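Beta-lactamase (Escherichia coli, PDB 6PQ9) probably hydrolyses the amide bond of beta-lactam antibiotics to give substituted beta-amino acids, as a class A extended-spectrum beta-lactamase. Local coordinates at residues A[123-126]-A[127-131]. The protein carries 1 engineered substitution. Numbering follows the deposited sequence.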
ATOM      1  N   GLU A 123       8.425 -16.646  -2.513  1.00 33.25           N
ATOM      2  CA  GLU A 123       7.169 -17.070  -1.905  1.00 35.17           C
ATOM      3  C   GLU A 123       6.780 -16.177  -0.723  1.00 36.95           C
ATOM      4  O   GLU A 123       5.592 -15.889  -0.524  1.00 39.39           O
ATOM      5  CB  GLU A 123       7.243 -18.536  -1.472  1.00 35.73           C
ATOM      6  CG  GLU A 123       5.907 -19.034  -0.891  1.00 37.83           C
ATOM      7  CD  GLU A 123       5.973 -20.433  -0.289  1.00 42.63           C
ATOM      8  OE1 GLU A 123       6.922 -21.183  -0.595  1.00 40.90           O
ATOM      9  OE2 GLU A 123       5.052 -20.789   0.480  1.00 46.09           O
ATOM     10  N   ILE A 124       7.757 -15.728   0.069  1.00 38.15           N
ATOM     11  CA  ILE A 124       7.453 -14.826   1.180  1.00 37.10           C
ATOM     12  C   ILE A 124       6.970 -13.474   0.661  1.00 34.77           C
ATOM     13  O   ILE A 124       6.060 -12.864   1.235  1.00 35.14           O
ATOM     14  CB  ILE A 124       8.680 -14.667   2.098  1.00 40.10           C
ATOM     15  CG1 ILE A 124       9.176 -16.033   2.582  1.00 34.23           C
ATOM     16  CG2 ILE A 124       8.344 -13.760   3.279  1.00 31.13           C
ATOM     17  CD1 ILE A 124      10.623 -16.041   3.012  1.00 37.82           C
ATOM     18  N   LEU A 125       7.579 -12.981  -0.423  1.00 34.95           N
ATOM     19  CA  LEU A 125       7.170 -11.709  -1.006  1.00 34.02           C
ATOM     20  C   LEU A 125       5.766 -11.786  -1.587  1.00 35.11           C
ATOM     21  O   LEU A 125       4.982 -10.839  -1.464  1.00 34.01           O
ATOM     22  CB  LEU A 125       8.151 -11.301  -2.102  1.00 35.19           C
ATOM     23  CG  LEU A 125       9.293 -10.371  -1.722  1.00 42.14           C
ATOM     24  CD1 LEU A 125      10.188 -10.224  -2.933  1.00 41.23           C
ATOM     25  CD2 LEU A 125       8.731  -9.036  -1.264  1.00 28.99           C
ATOM     26  N   LYS A 126       5.459 -12.880  -2.279  1.00 40.23           N
ATOM     27  CA  LYS A 126       4.129 -13.057  -2.839  1.00 41.13           C
ATOM     28  C   LYS A 126       3.069 -13.021  -1.734  1.00 38.95           C
ATOM     29  O   LYS A 126       2.080 -12.282  -1.830  1.00 39.06           O
ATOM     30  CB  LYS A 126       4.092 -14.367  -3.630  1.00 35.15           C
ATOM     31  CG  LYS A 126       2.709 -14.822  -4.063  1.00 41.96           C
ATOM     32  CD  LYS A 126       2.165 -13.972  -5.205  1.00 39.17           C
ATOM     33  CE  LYS A 126       0.914 -14.598  -5.796  1.00 44.07           C
ATOM     34  NZ  LYS A 126       0.072 -13.593  -6.513  1.00 46.85           N
ATOM     35  N   ALA A 127       3.286 -13.782  -0.656  1.00 32.50           N
ATOM     36  CA  ALA A 127       2.353 -13.764   0.472  1.00 35.17           C
ATOM     37  C   ALA A 127       2.201 -12.363   1.060  1.00 37.51           C
ATOM     38  O   ALA A 127       1.092 -11.941   1.413  1.00 35.05           O
ATOM     39  CB  ALA A 127       2.825 -14.728   1.564  1.00 31.78           C
ATOM     40  N   THR A 128       3.317 -11.644   1.207  1.00 34.80           N
ATOM     41  CA  THR A 128       3.289 -10.350   1.874  1.00 32.36           C
ATOM     42  C   THR A 128       2.591  -9.292   1.023  1.00 31.46           C
ATOM     43  O   THR A 128       1.773  -8.521   1.537  1.00 29.88           O
ATOM     44  CB  THR A 128       4.715  -9.923   2.207  1.00 37.68           C
ATOM     45  OG1 THR A 128       5.343 -10.950   2.987  1.00 32.93           O
ATOM     46  CG2 THR A 128       4.728  -8.597   2.965  1.00 28.36           C
ATOM     47  N   VAL A 129       2.886  -9.239  -0.272  1.00 32.28           N
ATOM     48  CA  VAL A 129       2.330  -8.181  -1.118  1.00 34.32           C
ATOM     49  C   VAL A 129       0.942  -8.539  -1.630  1.00 36.48           C
ATOM     50  O   VAL A 129       0.009  -7.741  -1.515  1.00 35.43           O
ATOM     51  CB  VAL A 129       3.278  -7.858  -2.289  1.00 32.68           C
ATOM     52  CG1 VAL A 129       2.648  -6.774  -3.156  1.00 30.55           C
ATOM     53  CG2 VAL A 129       4.647  -7.432  -1.756  1.00 26.97           C
ATOM     54  N   SER A 130       0.775  -9.721  -2.228  1.00 35.64           N
ATOM     55  CA  SER A 130      -0.523 -10.055  -2.810  1.00 37.16           C
ATOM     56  C   SER A 130      -1.558 -10.420  -1.764  1.00 35.16           C
ATOM     57  O   SER A 130      -2.749 -10.165  -1.968  1.00 34.44           O
ATOM     58  CB  SER A 130      -0.394 -11.211  -3.794  1.00 35.96           C
ATOM     59  OG  SER A 130       0.321 -10.794  -4.937  1.00 45.63           O
ATOM     60  N   ARG A 131      -1.137 -11.028  -0.656  1.00 34.81           N
ATOM     61  CA  ARG A 131      -2.070 -11.513   0.352  1.00 38.61           C
ATOM     62  C   ARG A 131      -1.884 -10.824   1.694  1.00 35.90           C
ATOM     63  O   ARG A 131      -2.571 -11.184   2.658  1.00 35.11           O
ATOM     64  CB  ARG A 131      -1.938 -13.042   0.525  1.00 34.81           C
ATOM     65  CG  ARG A 131      -2.214 -13.835  -0.740  1.00 36.72           C
ATOM     66  CD  ARG A 131      -2.688 -15.247  -0.433  1.00 47.18           C
ATOM     67  NE  ARG A 131      -4.023 -15.228   0.174  1.00 62.54           N
ATOM     68  CZ  ARG A 131      -4.614 -16.269   0.766  1.00 57.37           C
ATOM     69  NH1 ARG A 131      -4.002 -17.455   0.842  1.00 41.93           N
ATOM     70  NH2 ARG A 131      -5.833 -16.118   1.283  1.00 50.55           N
TER
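The carbonyl O of Ile124 serves two donors of Thr128 at once: the backbone N at 3.0 Å and the hydroxyl OG1, which is closer to Ile124 O at 2.7 Å. They arrive from opposite faces of the carbonyl plane, the hydroxyl tilted 32° from it. With chi1 at -56°, OG1 is trans to the carbonyl carbon of Thr128, which turns the hydroxyl back along the helix to a carbonyl one turn earlier. The Ile124 and Thr128 side chains head in the same direction, and CG2 of Ile124 passes 4.1 Å from OG1 of Thr128. On either side of this doubly accepting carbonyl the i to i+4 pattern continues, with Ala127 N bonded to Glu123 O and Val129 N to Leu125 O at 2.9 Å. Ser130 N bonds to Lys126 O, also at 2.9 Å. These turns belong to helix 121-130 of the all-helical domain of the class A fold; Leu125 and Val129 rest on helices 70-85 and 203-214, while Ile124 and Thr128 meet helix 134-144. The Lys126 chain bends at its second torsion (chi2 74°) and carries NZ to 3.2 Å from Ser130 OG, a bond that spans one turn. Ser130 OG is also hydrogen-bonded to Thr212 O, so the hydroxyl links the lysine to helix 203-214. Glu123 OE2 is hydrogen-bonded to Tyr112 OH, and the backbone N of Glu123 to Ser120 OG.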